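Local coordinates for protein 2',5'-phosphodiesterase 12 (Homo sapiens, PDB 4Z0V) that belongs to the endonuclease/exonuclease/phosphatase family and joins an E-set-like N-terminal domain to a DNase I-like domain, at residues Ile300-Ala305 against Thr334-Phe339; Tyr66-Ala71 against Cys99-Gly104; Ala124-Val129 against Asn399-Glu404; Pro8-Leu13 against Ser39-Tyr44. All blocks are in the same frame, centred on the assembly; numbering follows the deposited sequence.

Interaction 1 of 4, residues Ile300-Ala305 against Thr334-Phe339; sequences IQMAVA and TGMYHF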
loop_
_atom_site.group_PDB
_atom_site.type_symbol
_atom_site.label_atom_id
_atom_site.label_comp_id
_atom_site.label_asym_id
_atom_site.label_seq_id
_atom_site.Cartn_x
_atom_site.Cartn_y
_atom_site.Cartn_z
ATOM N N ILE A 300 17.027 -11.164 11.071
ATOM C CA ILE A 300 16.520 -12.544 11.087
ATOM C C ILE A 300 15.212 -12.596 10.299
ATOM O O ILE A 300 15.026 -13.521 9.502
ATOM C CB ILE A 300 16.413 -13.128 12.514
ATOM C CG1 ILE A 300 17.849 -13.361 13.090
ATOM C CG2 ILE A 300 15.624 -14.461 12.522
ATOM C CD1 ILE A 300 17.902 -13.280 14.512
ATOM N N GLN A 301 14.349 -11.579 10.455
ATOM C CA GLN A 301 13.091 -11.558 9.679
ATOM C C GLN A 301 13.376 -11.515 8.163
ATOM O O GLN A 301 12.756 -12.270 7.389
ATOM C CB GLN A 301 12.203 -10.380 10.094
ATOM C CG GLN A 301 11.655 -10.520 11.487
ATOM C CD GLN A 301 10.676 -9.443 11.884
ATOM O OE1 GLN A 301 10.784 -8.276 11.469
ATOM N NE2 GLN A 301 9.798 -9.774 12.837
ATOM N N MET A 302 14.351 -10.688 7.753
ATOM C CA MET A 302 14.752 -10.582 6.347
ATOM C C MET A 302 15.329 -11.920 5.841
ATOM O O MET A 302 15.017 -12.326 4.720
ATOM C CB MET A 302 15.753 -9.419 6.152
ATOM C CG MET A 302 16.265 -9.244 4.705
ATOM S SD MET A 302 14.960 -9.069 3.448
ATOM C CE MET A 302 14.041 -7.836 4.092
ATOM N N ALA A 303 16.125 -12.619 6.662
ATOM C CA ALA A 303 16.697 -13.919 6.271
ATOM C C ALA A 303 15.569 -14.957 6.023
ATOM O O ALA A 303 15.624 -15.701 5.033
ATOM C CB ALA A 303 17.643 -14.412 7.358
ATOM N N VAL A 304 14.527 -14.949 6.883
ATOM C CA VAL A 304 13.348 -15.833 6.717
ATOM C C VAL A 304 12.631 -15.427 5.420
ATOM O O VAL A 304 12.244 -16.298 4.622
ATOM C CB VAL A 304 12.372 -15.760 7.922
ATOM C CG1 VAL A 304 11.070 -16.543 7.647
ATOM C CG2 VAL A 304 13.022 -16.252 9.216
ATOM N N ALA A 305 12.391 -14.112 5.259
ATOM C CA ALA A 305 11.660 -13.603 4.081
ATOM C C ALA A 305 12.341 -14.024 2.801
ATOM O O ALA A 305 11.679 -14.526 1.900
ATOM C CB ALA A 305 11.536 -12.072 4.128
ATOM N N THR A 334 22.151 0.251 7.925
ATOM C CA THR A 334 21.968 -0.918 8.787
ATOM C C THR A 334 22.530 -2.218 8.225
ATOM O O THR A 334 22.782 -2.340 7.015
ATOM C CB THR A 334 20.488 -1.131 9.091
ATOM O OG1 THR A 334 19.795 -1.434 7.883
ATOM C CG2 THR A 334 19.845 0.071 9.778
ATOM N N GLY A 335 22.610 -3.211 9.116
ATOM C CA GLY A 335 22.994 -4.564 8.764
ATOM C C GLY A 335 21.945 -5.158 7.845
ATOM O O GLY A 335 22.283 -5.824 6.884
ATOM N N MET A 336 20.656 -4.906 8.116
ATOM C CA MET A 336 19.618 -5.477 7.259
ATOM C C MET A 336 19.768 -4.949 5.831
ATOM O O MET A 336 19.771 -5.741 4.897
ATOM C CB MET A 336 18.201 -5.233 7.804
ATOM C CG MET A 336 17.130 -6.049 7.038
ATOM S SD MET A 336 15.713 -5.028 6.572
ATOM C CE MET A 336 16.443 -3.942 5.283
ATOM N N TYR A 337 19.982 -3.645 5.657
ATOM C CA TYR A 337 20.119 -3.099 4.310
ATOM C C TYR A 337 21.368 -3.672 3.598
ATOM O O TYR A 337 21.304 -3.997 2.412
ATOM C CB TYR A 337 20.167 -1.577 4.344
ATOM C CG TYR A 337 20.122 -0.972 2.961
ATOM C CD1 TYR A 337 18.910 -0.813 2.284
ATOM C CD2 TYR A 337 21.286 -0.554 2.324
ATOM C CE1 TYR A 337 18.867 -0.252 1.005
ATOM C CE2 TYR A 337 21.250 0.030 1.059
ATOM C CZ TYR A 337 20.041 0.168 0.400
ATOM O OH TYR A 337 20.017 0.722 -0.854
ATOM N N HIS A 338 22.512 -3.721 4.297
ATOM C CA HIS A 338 23.758 -4.273 3.728
ATOM C C HIS A 338 23.532 -5.741 3.244
ATOM O O HIS A 338 23.939 -6.127 2.135
ATOM C CB HIS A 338 24.852 -4.218 4.809
ATOM C CG HIS A 338 26.144 -4.845 4.391
ATOM N ND1 HIS A 338 27.168 -4.090 3.844
ATOM C CD2 HIS A 338 26.521 -6.145 4.419
ATOM C CE1 HIS A 338 28.142 -4.953 3.578
ATOM N NE2 HIS A 338 27.790 -6.204 3.896
ATOM N N PHE A 339 22.880 -6.534 4.068
ATOM C CA PHE A 339 22.571 -7.932 3.783
ATOM C C PHE A 339 21.748 -8.040 2.478
ATOM O O PHE A 339 22.106 -8.803 1.591
ATOM C CB PHE A 339 21.832 -8.566 4.975
ATOM C CG PHE A 339 21.309 -9.975 4.737
ATOM C CD1 PHE A 339 22.168 -11.001 4.352
ATOM C CD2 PHE A 339 19.956 -10.267 4.888
ATOM C CE1 PHE A 339 21.685 -12.301 4.148
ATOM C CE2 PHE A 339 19.473 -11.562 4.678
ATOM C CZ PHE A 339 20.339 -12.572 4.300
#
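Met302 sets CG trans to its backbone N (chi1 179°), and Phe339 does the same with its ring (chi1 173°). Both side chains therefore enter the groove between helices 295-316 and 335-342. Met302 then bends at chi2 and chi3. Its CG meets the edge of the Phe339 ring near the ring plane, 3.8 Å from Phe339 CD2. The CA of Ala303 comes to the same ring obliquely, 4.0 Å from Phe339 CE2. Met336 lies across Met302 at about a right angle. Met302 CB sits 3.7 Å from Met336 CG, and Met302 CE reaches to 4.1 Å from Met336 SD.

The two short helix segments run nearly alongside, at 26°, with axes 10.2 Å apart. Thr334 is the N-cap of the second helix. Its OG1 accepts from Tyr337 N at 3.1 Å and is also bonded to Thr331 O. Met302 also touches Phe324 of strand 322-327, so the contact lies against a sheet of the DNase I-like domain. His367 meets the Phe339 ring edge-to-face. No hydrogen bond joins the two segments; the meeting surfaces are carbon and sulfur, so van der Waals packing holds them.

Interaction 2 of 4, residues Tyr66-Ala71 against Cys99-Gly104; sequences YTPSNA and CVVEAG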
loop_
_atom_site.group_PDB
_atom_site.type_symbol
_atom_site.label_atom_id
_atom_site.label_comp_id
_atom_site.label_asym_id
_atom_site.label_seq_id
_atom_site.Cartn_x
_atom_site.Cartn_y
_atom_site.Cartn_z
ATOM N N TYR A 66 -17.009 9.762 -9.675
ATOM C CA TYR A 66 -17.314 11.162 -9.980
ATOM C C TYR A 66 -16.344 12.032 -9.216
ATOM O O TYR A 66 -16.230 11.859 -8.010
ATOM C CB TYR A 66 -18.769 11.482 -9.562
ATOM C CG TYR A 66 -19.170 12.915 -9.819
ATOM C CD1 TYR A 66 -19.539 13.337 -11.093
ATOM C CD2 TYR A 66 -19.149 13.860 -8.797
ATOM C CE1 TYR A 66 -19.854 14.673 -11.350
ATOM C CE2 TYR A 66 -19.530 15.186 -9.026
ATOM C CZ TYR A 66 -19.846 15.594 -10.314
ATOM O OH TYR A 66 -20.222 16.892 -10.562
ATOM N N THR A 67 -15.708 13.012 -9.879
ATOM C CA THR A 67 -14.815 13.963 -9.197
ATOM C C THR A 67 -15.540 15.311 -9.183
ATOM O O THR A 67 -15.694 15.945 -10.237
ATOM C CB THR A 67 -13.418 14.039 -9.856
ATOM O OG1 THR A 67 -12.882 12.732 -9.920
ATOM C CG2 THR A 67 -12.441 14.895 -9.055
ATOM N N PRO A 68 -16.015 15.776 -8.017
ATOM C CA PRO A 68 -16.752 17.056 -8.002
ATOM C C PRO A 68 -15.866 18.228 -8.368
ATOM O O PRO A 68 -14.655 18.180 -8.139
ATOM C CB PRO A 68 -17.229 17.191 -6.545
ATOM C CG PRO A 68 -17.019 15.855 -5.919
ATOM C CD PRO A 68 -15.918 15.195 -6.663
ATOM N N SER A 69 -16.464 19.270 -8.927
ATOM C CA SER A 69 -15.707 20.483 -9.257
ATOM C C SER A 69 -15.881 21.486 -8.110
ATOM O O SER A 69 -16.683 21.236 -7.205
ATOM C CB SER A 69 -16.224 21.071 -10.565
ATOM O OG SER A 69 -17.512 21.619 -10.363
ATOM N N ASN A 70 -15.223 22.665 -8.188
ATOM C CA ASN A 70 -15.426 23.707 -7.189
ATOM C C ASN A 70 -16.840 24.271 -7.286
ATOM O O ASN A 70 -17.382 24.683 -6.272
ATOM C CB ASN A 70 -14.382 24.825 -7.332
ATOM C CG ASN A 70 -13.000 24.427 -6.887
ATOM O OD1 ASN A 70 -12.803 23.432 -6.182
ATOM N ND2 ASN A 70 -12.003 25.198 -7.299
ATOM N N ALA A 71 -17.476 24.177 -8.469
ATOM C CA ALA A 71 -18.848 24.634 -8.671
ATOM C C ALA A 71 -19.858 23.766 -7.905
ATOM O O ALA A 71 -20.990 24.193 -7.693
ATOM C CB ALA A 71 -19.190 24.629 -10.153
ATOM N N CYS A 99 -23.856 14.252 3.016
ATOM C CA CYS A 99 -23.031 15.462 3.105
ATOM C C CYS A 99 -23.121 16.259 1.824
ATOM O O CYS A 99 -23.375 15.677 0.775
ATOM C CB CYS A 99 -21.582 15.047 3.351
ATOM S SG CYS A 99 -20.918 13.966 2.047
ATOM N N VAL A 100 -22.798 17.567 1.890
ATOM C CA VAL A 100 -22.606 18.376 0.694
ATOM C C VAL A 100 -21.113 18.285 0.312
ATOM O O VAL A 100 -20.259 17.986 1.165
ATOM C CB VAL A 100 -23.065 19.849 0.850
ATOM C CG1 VAL A 100 -24.583 19.933 1.094
ATOM C CG2 VAL A 100 -22.261 20.582 1.936
ATOM N N VAL A 101 -20.792 18.591 -0.945
ATOM C CA VAL A 101 -19.410 18.673 -1.398
ATOM C C VAL A 101 -18.739 19.821 -0.607
ATOM O O VAL A 101 -19.341 20.897 -0.420
ATOM C CB VAL A 101 -19.386 18.944 -2.926
ATOM C CG1 VAL A 101 -17.963 19.225 -3.423
ATOM C CG2 VAL A 101 -20.044 17.792 -3.701
ATOM N N GLU A 102 -17.543 19.563 -0.102
ATOM C CA GLU A 102 -16.764 20.553 0.650
ATOM C C GLU A 102 -15.514 20.940 -0.090
ATOM O O GLU A 102 -15.042 20.183 -0.945
ATOM C CB GLU A 102 -16.323 19.934 1.978
ATOM C CG GLU A 102 -17.242 20.214 3.136
ATOM C CD GLU A 102 -16.706 19.529 4.374
ATOM O OE1 GLU A 102 -15.602 19.906 4.834
ATOM O OE2 GLU A 102 -17.340 18.551 4.823
ATOM N N ALA A 103 -14.909 22.077 0.305
ATOM C CA ALA A 103 -13.609 22.453 -0.223
ATOM C C ALA A 103 -12.594 21.465 0.369
ATOM O O ALA A 103 -12.695 21.102 1.550
ATOM C CB ALA A 103 -13.266 23.894 0.196
ATOM N N GLY A 104 -11.665 21.018 -0.451
ATOM C CA GLY A 104 -10.614 20.123 0.008
ATOM C C GLY A 104 -9.372 20.933 0.313
ATOM O O GLY A 104 -9.417 22.156 0.195
#
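Ser69, whose O lies 4.5 Å from Val101 CG1, gives its backbone N-H to Asp72 OD2. Tyr66 OH is hydrogen-bonded to the same carboxylate oxygen. Two groups of the 66-71 loop thus grip one atom just beyond it, which ties Tyr66 and Ser69 to one acceptor. Ser69 OG adds a weak bond from Ala71 N, 3.2 Å long and bent to 126°, of the ST-turn kind.

Across the contact, apolar carbon takes over. Both methyls of Val101 close on one atom, Pro68 CB. CG1 is trans to the backbone N (chi1 172°) and lies 3.8 Å from Pro68 CB. The other methyl, Val101 CG2, is 4.0 Å from the same Pro68 CB. The proline CB therefore faces both branches of the valine, and no hydrogen bond crosses between the segments. Both residues are buried, although much of the surrounding loop is exposed.

Each segment is held by backbone bonds to other loops. Pro68 is backbone-bonded to Gly22, Val101 to Gly74 and Leu75, and Glu102 to Ile19. The 66-71 loop leads from strand 56-58 to strand 77-82, and the 99-104 loop from strand 93-96 to helix 110-113. Pro68 and Val101 both rest on Leu77, at the start of strand 77-82 in the N-terminal domain's four-stranded sheet.

Interaction 3 of 4, residues Ala124-Val129 against Asn399-Glu404; sequences ALIRTV and NALEVE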
loop_
_atom_site.group_PDB
_atom_site.type_symbol
_atom_site.label_atom_id
_atom_site.label_comp_id
_atom_site.label_asym_id
_atom_site.label_seq_id
_atom_site.Cartn_x
_atom_site.Cartn_y
_atom_site.Cartn_z
ATOM N N ALA A 124 5.403 -3.104 -21.475
ATOM C CA ALA A 124 6.780 -3.412 -21.095
ATOM C C ALA A 124 7.111 -2.929 -19.681
ATOM O O ALA A 124 8.157 -3.312 -19.155
ATOM C CB ALA A 124 7.753 -2.777 -22.087
ATOM N N LEU A 125 6.253 -2.073 -19.080
ATOM C CA LEU A 125 6.523 -1.488 -17.767
ATOM C C LEU A 125 5.627 -2.031 -16.658
ATOM O O LEU A 125 4.545 -2.577 -16.911
ATOM C CB LEU A 125 6.368 0.049 -17.790
ATOM C CG LEU A 125 7.188 0.838 -18.828
ATOM C CD1 LEU A 125 6.890 2.341 -18.727
ATOM C CD2 LEU A 125 8.663 0.584 -18.664
ATOM N N ILE A 126 6.113 -1.864 -15.420
ATOM C CA ILE A 126 5.380 -2.177 -14.208
ATOM C C ILE A 126 5.513 -0.974 -13.310
ATOM O O ILE A 126 6.581 -0.784 -12.709
ATOM C CB ILE A 126 5.841 -3.474 -13.475
ATOM C CG1 ILE A 126 5.985 -4.691 -14.426
ATOM C CG2 ILE A 126 4.899 -3.774 -12.261
ATOM C CD1 ILE A 126 6.764 -5.900 -13.722
ATOM N N ARG A 127 4.468 -0.154 -13.208
ATOM C CA ARG A 127 4.512 0.953 -12.254
ATOM C C ARG A 127 4.232 0.363 -10.860
ATOM O O ARG A 127 3.149 -0.171 -10.611
ATOM C CB ARG A 127 3.511 2.059 -12.604
ATOM C CG ARG A 127 3.556 3.199 -11.585
ATOM C CD ARG A 127 2.839 4.427 -12.074
ATOM N NE ARG A 127 3.583 5.055 -13.172
ATOM C CZ ARG A 127 3.034 5.690 -14.201
ATOM N NH1 ARG A 127 1.712 5.819 -14.285
ATOM N NH2 ARG A 127 3.801 6.194 -15.159
ATOM N N THR A 128 5.167 0.545 -9.936
ATOM C CA THR A 128 5.096 -0.095 -8.615
ATOM C C THR A 128 5.095 0.951 -7.522
ATOM O O THR A 128 5.797 1.970 -7.625
ATOM C CB THR A 128 6.307 -1.054 -8.483
ATOM O OG1 THR A 128 6.288 -1.968 -9.580
ATOM C CG2 THR A 128 6.265 -1.868 -7.192
ATOM N N VAL A 129 4.200 0.755 -6.523
ATOM C CA VAL A 129 4.064 1.675 -5.389
ATOM C C VAL A 129 4.312 0.906 -4.107
ATOM O O VAL A 129 3.832 -0.224 -3.979
ATOM C CB VAL A 129 2.625 2.294 -5.360
ATOM C CG1 VAL A 129 2.414 3.156 -4.096
ATOM C CG2 VAL A 129 2.327 3.102 -6.633
ATOM N N ASN A 399 18.013 -9.488 -12.115
ATOM C CA ASN A 399 18.067 -10.474 -13.222
ATOM C C ASN A 399 17.032 -10.195 -14.313
ATOM O O ASN A 399 17.238 -10.576 -15.462
ATOM C CB ASN A 399 17.792 -11.887 -12.707
ATOM C CG ASN A 399 18.862 -12.474 -11.831
ATOM O OD1 ASN A 399 20.020 -12.097 -11.896
ATOM N ND2 ASN A 399 18.500 -13.474 -11.031
ATOM N N ALA A 400 15.896 -9.588 -13.948
ATOM C CA ALA A 400 14.779 -9.432 -14.873
ATOM C C ALA A 400 14.197 -8.039 -14.955
ATOM O O ALA A 400 13.376 -7.785 -15.843
ATOM C CB ALA A 400 13.672 -10.387 -14.459
ATOM N N LEU A 401 14.555 -7.154 -14.025
ATOM C CA LEU A 401 13.945 -5.833 -13.997
ATOM C C LEU A 401 14.955 -4.744 -13.930
ATOM O O LEU A 401 16.033 -4.929 -13.342
ATOM C CB LEU A 401 13.021 -5.734 -12.767
ATOM C CG LEU A 401 11.819 -6.691 -12.742
ATOM C CD1 LEU A 401 11.337 -6.851 -11.322
ATOM C CD2 LEU A 401 10.674 -6.180 -13.649
ATOM N N GLU A 402 14.593 -3.589 -14.490
ATOM C CA GLU A 402 15.411 -2.378 -14.443
ATOM C C GLU A 402 14.524 -1.182 -14.134
ATOM O O GLU A 402 13.314 -1.252 -14.350
ATOM C CB GLU A 402 16.196 -2.176 -15.760
ATOM C CG GLU A 402 15.334 -1.948 -16.985
ATOM C CD GLU A 402 16.079 -1.914 -18.306
ATOM O OE1 GLU A 402 15.489 -1.425 -19.297
ATOM O OE2 GLU A 402 17.228 -2.409 -18.365
ATOM N N VAL A 403 15.112 -0.091 -13.636
ATOM C CA VAL A 403 14.348 1.096 -13.314
ATOM C C VAL A 403 14.243 1.974 -14.553
ATOM O O VAL A 403 15.259 2.419 -15.102
ATOM C CB VAL A 403 14.926 1.862 -12.094
ATOM C CG1 VAL A 403 13.988 3.012 -11.683
ATOM C CG2 VAL A 403 15.121 0.914 -10.907
ATOM N N GLU A 404 13.003 2.263 -14.958
ATOM C CA GLU A 404 12.708 3.153 -16.072
ATOM C C GLU A 404 12.718 4.588 -15.552
ATOM O O GLU A 404 13.353 5.437 -16.155
ATOM C CB GLU A 404 11.371 2.779 -16.723
ATOM C CG GLU A 404 10.884 3.762 -17.777
ATOM C CD GLU A 404 11.464 3.648 -19.177
ATOM O OE1 GLU A 404 12.472 2.934 -19.375
ATOM O OE2 GLU A 404 10.898 4.292 -20.087
#
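Leu401 makes the first contact along 399-404, with Ile126. Its CB points toward strand 125-132. With CG beside the backbone N (chi1 -63°), it brings CD2 to 3.9 Å from Ile126 CD1. The two side chains cross at about a right angle and meet only through these terminal methyls. Leu401 also touches Ile323 of strand 322-327, in the other large sheet, so this meeting lies on the face turned toward the second sheet. Thr128 packs on Ile323 too.

Next in sequence, Glu402 turns to Lys438 of strand 433-439, on which Leu125 also rests. Strand 433-439 runs between strands 125-132 and 401-406 in the six-stranded sheet and is antiparallel to both. The two segments are therefore next-but-one neighbours, and their side chains reach over the strand between them. Backbone bonds go to that middle strand instead: Ile126 pairs with Leu437, and Thr128 with Cys435. Two such mixed sheets packed face to face are characteristic of the DNase I-like fold.

At Glu404 the chain turns a corner, and its CA comes within 7.9 Å of the CA of Leu125. CG stands trans to the backbone N (chi1 172°), and a bend at chi2 (82°) folds the chain of this exposed glutamate over buried Leu125, the two crossing at about a right angle. Leu125 CD2 lies 4.0 Å from Glu404 CB and equally 4.0 Å from Glu404 CG.

Interaction 4 of 4, residues Pro8-Leu13 against Ser39-Tyr44; sequences PAFTEL and SLFRWY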
loop_
_atom_site.group_PDB
_atom_site.type_symbol
_atom_site.label_atom_id
_atom_site.label_comp_id
_atom_site.label_asym_id
_atom_site.label_seq_id
_atom_site.Cartn_x
_atom_site.Cartn_y
_atom_site.Cartn_z
ATOM N N PRO A 8 -28.790 -9.776 -11.767
ATOM C CA PRO A 8 -27.751 -8.834 -11.319
ATOM C C PRO A 8 -28.294 -7.982 -10.174
ATOM O O PRO A 8 -29.431 -7.515 -10.241
ATOM C CB PRO A 8 -27.448 -8.004 -12.579
ATOM C CG PRO A 8 -27.988 -8.823 -13.722
ATOM C CD PRO A 8 -29.177 -9.514 -13.169
ATOM N N ALA A 9 -27.532 -7.884 -9.085
ATOM C CA ALA A 9 -27.943 -7.139 -7.895
ATOM C C ALA A 9 -26.740 -6.621 -7.131
ATOM O O ALA A 9 -25.729 -7.310 -7.044
ATOM C CB ALA A 9 -28.802 -8.017 -6.984
ATOM N N PHE A 10 -26.829 -5.379 -6.631
ATOM C CA PHE A 10 -25.792 -4.759 -5.805
ATOM C C PHE A 10 -26.040 -5.217 -4.369
ATOM O O PHE A 10 -27.075 -4.866 -3.808
ATOM C CB PHE A 10 -25.794 -3.201 -5.918
ATOM C CG PHE A 10 -25.321 -2.605 -7.225
ATOM C CD1 PHE A 10 -23.978 -2.649 -7.583
ATOM C CD2 PHE A 10 -26.208 -1.953 -8.071
ATOM C CE1 PHE A 10 -23.543 -2.114 -8.802
ATOM C CE2 PHE A 10 -25.771 -1.409 -9.284
ATOM C CZ PHE A 10 -24.443 -1.497 -9.646
ATOM N N THR A 11 -25.141 -6.062 -3.805
ATOM C CA THR A 11 -25.231 -6.560 -2.422
ATOM C C THR A 11 -24.825 -5.457 -1.447
ATOM O O THR A 11 -25.302 -5.414 -0.309
ATOM C CB THR A 11 -24.376 -7.805 -2.220
ATOM O OG1 THR A 11 -23.017 -7.508 -2.546
ATOM C CG2 THR A 11 -24.868 -8.982 -3.029
ATOM N N GLU A 12 -23.922 -4.574 -1.896
ATOM C CA GLU A 12 -23.462 -3.430 -1.118
ATOM C C GLU A 12 -23.433 -2.256 -2.063
ATOM O O GLU A 12 -23.030 -2.414 -3.214
ATOM C CB GLU A 12 -22.078 -3.676 -0.468
ATOM C CG GLU A 12 -22.039 -4.832 0.519
ATOM C CD GLU A 12 -20.719 -5.084 1.214
ATOM O OE1 GLU A 12 -19.744 -5.484 0.535
ATOM O OE2 GLU A 12 -20.671 -4.915 2.454
ATOM N N LEU A 13 -23.989 -1.142 -1.629
ATOM C CA LEU A 13 -24.036 0.117 -2.368
ATOM C C LEU A 13 -23.883 1.161 -1.309
ATOM O O LEU A 13 -24.771 1.274 -0.445
ATOM C CB LEU A 13 -25.330 0.247 -3.199
ATOM C CG LEU A 13 -25.336 1.394 -4.191
ATOM C CD1 LEU A 13 -24.337 1.161 -5.292
ATOM C CD2 LEU A 13 -26.699 1.576 -4.787
ATOM N N SER A 39 -22.806 -2.643 -16.178
ATOM C CA SER A 39 -23.764 -1.873 -15.387
ATOM C C SER A 39 -23.869 -0.422 -15.860
ATOM O O SER A 39 -23.029 0.040 -16.616
ATOM C CB SER A 39 -23.387 -1.939 -13.909
ATOM O OG SER A 39 -23.554 -3.271 -13.450
ATOM N N LEU A 40 -24.948 0.276 -15.467
ATOM C CA LEU A 40 -25.184 1.663 -15.898
ATOM C C LEU A 40 -24.990 2.587 -14.722
ATOM O O LEU A 40 -25.466 2.284 -13.627
ATOM C CB LEU A 40 -26.626 1.834 -16.449
ATOM C CG LEU A 40 -27.080 0.925 -17.618
ATOM C CD1 LEU A 40 -28.525 1.229 -18.003
ATOM C CD2 LEU A 40 -26.172 1.060 -18.832
ATOM N N PHE A 41 -24.296 3.692 -14.931
ATOM C CA PHE A 41 -24.070 4.676 -13.874
ATOM C C PHE A 41 -24.440 6.044 -14.360
ATOM O O PHE A 41 -24.173 6.393 -15.512
ATOM C CB PHE A 41 -22.580 4.695 -13.450
ATOM C CG PHE A 41 -22.080 3.366 -12.960
ATOM C CD1 PHE A 41 -22.362 2.932 -11.675
ATOM C CD2 PHE A 41 -21.312 2.547 -13.782
ATOM C CE1 PHE A 41 -21.923 1.674 -11.229
ATOM C CE2 PHE A 41 -20.865 1.295 -13.329
ATOM C CZ PHE A 41 -21.177 0.869 -12.061
ATOM N N ARG A 42 -25.016 6.840 -13.489
ATOM C CA ARG A 42 -25.291 8.232 -13.836
ATOM C C ARG A 42 -25.216 9.044 -12.564
ATOM O O ARG A 42 -25.831 8.669 -11.582
ATOM C CB ARG A 42 -26.660 8.406 -14.530
ATOM C CG ARG A 42 -27.011 9.871 -14.847
ATOM C CD ARG A 42 -26.057 10.511 -15.860
ATOM N NE ARG A 42 -26.338 10.058 -17.229
ATOM C CZ ARG A 42 -25.879 10.662 -18.319
ATOM N NH1 ARG A 42 -26.173 10.186 -19.523
ATOM N NH2 ARG A 42 -25.117 11.740 -18.215
ATOM N N TRP A 43 -24.472 10.135 -12.588
ATOM C CA TRP A 43 -24.336 10.982 -11.419
ATOM C C TRP A 43 -25.176 12.232 -11.577
ATOM O O TRP A 43 -25.195 12.843 -12.656
ATOM C CB TRP A 43 -22.875 11.364 -11.208
ATOM C CG TRP A 43 -22.060 10.247 -10.630
ATOM C CD1 TRP A 43 -21.304 9.328 -11.313
ATOM C CD2 TRP A 43 -21.837 10.008 -9.245
ATOM N NE1 TRP A 43 -20.653 8.503 -10.420
ATOM C CE2 TRP A 43 -20.946 8.913 -9.145
ATOM C CE3 TRP A 43 -22.272 10.648 -8.065
ATOM C CZ2 TRP A 43 -20.528 8.410 -7.906
ATOM C CZ3 TRP A 43 -21.861 10.140 -6.844
ATOM C CH2 TRP A 43 -20.990 9.044 -6.778
ATOM N N TYR A 44 -25.792 12.651 -10.471
ATOM C CA TYR A 44 -26.578 13.876 -10.361
ATOM C C TYR A 44 -26.064 14.765 -9.271
ATOM O O TYR A 44 -25.447 14.287 -8.315
ATOM C CB TYR A 44 -28.043 13.588 -10.042
ATOM C CG TYR A 44 -28.714 12.688 -11.034
ATOM C CD1 TYR A 44 -28.566 11.304 -10.959
ATOM C CD2 TYR A 44 -29.580 13.205 -11.999
ATOM C CE1 TYR A 44 -29.219 10.458 -11.855
ATOM C CE2 TYR A 44 -30.246 12.367 -12.894
ATOM C CZ TYR A 44 -30.055 10.994 -12.819
ATOM O OH TYR A 44 -30.690 10.151 -13.698
#
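Phe10 meets Phe41 and Ser39 with the far end of its ring. Its CB, which points toward 39-44, is still 8.2 Å from Phe41 CE1. At Phe10 CG the gap to Phe41 CE1 has narrowed to 6.8 Å. CG stands trans to the carbonyl carbon (chi1 -71°), which carries the ring on in the same direction. Phe10 CE1 comes to 4.8 Å from Phe41 CE1. The tip atom does the touching: Phe10 CZ is 4.3 Å from Phe41 CE1 and also 4.3 Å from Ser39 OG. Both approaches are oblique to the ring.

Phe10 lies on strand 9-14, which pairs with strand 28-32. Phe41 lies on strand 40-46 of the separate four-stranded sheet. The Phe10 side chain thus bridges the two sheets of the N-terminal domain, consistent with an E-set-like beta sandwich. Leu31, Cys81 and Pro83 also touch Phe10, and Cys81 touches Phe41 as well. Just after Phe10, Thr11 and Glu12 both face Ser30 in a classic beta bulge, where the chain turns a corner.

Ser39 OG is hydrogen-bonded to Asp35 O and to Gly84 N. Its polar needs are met by these backbone groups, which probably lets it lie beside an aromatic carbon. One carbon-carbon and one carbon-oxygen van der Waals contact join the segments, with no hydrogen bond across.

All four contacts rest on van der Waals packing, largely of apolar atoms, without a cross-segment hydrogen bond. Interactions 2 and 4 belong to the N-terminal domain and touch: Tyr66 CB packs 3.4 Å from Trp43 CE2. Both lean on strand 77-82. Interaction 4 is buried between two sheets and uses aromatic rings, while interaction 2 buries a proline and a valine among largely exposed loops. Interactions 1 and 3 lie in the DNase I-like domain, with centres 23 Å apart, and both adjoin strand 322-327. Interaction 1 packs helix on helix with methionine sulfur and is buried. Interaction 3 runs from a buried methyl pair to an exposed glutamate.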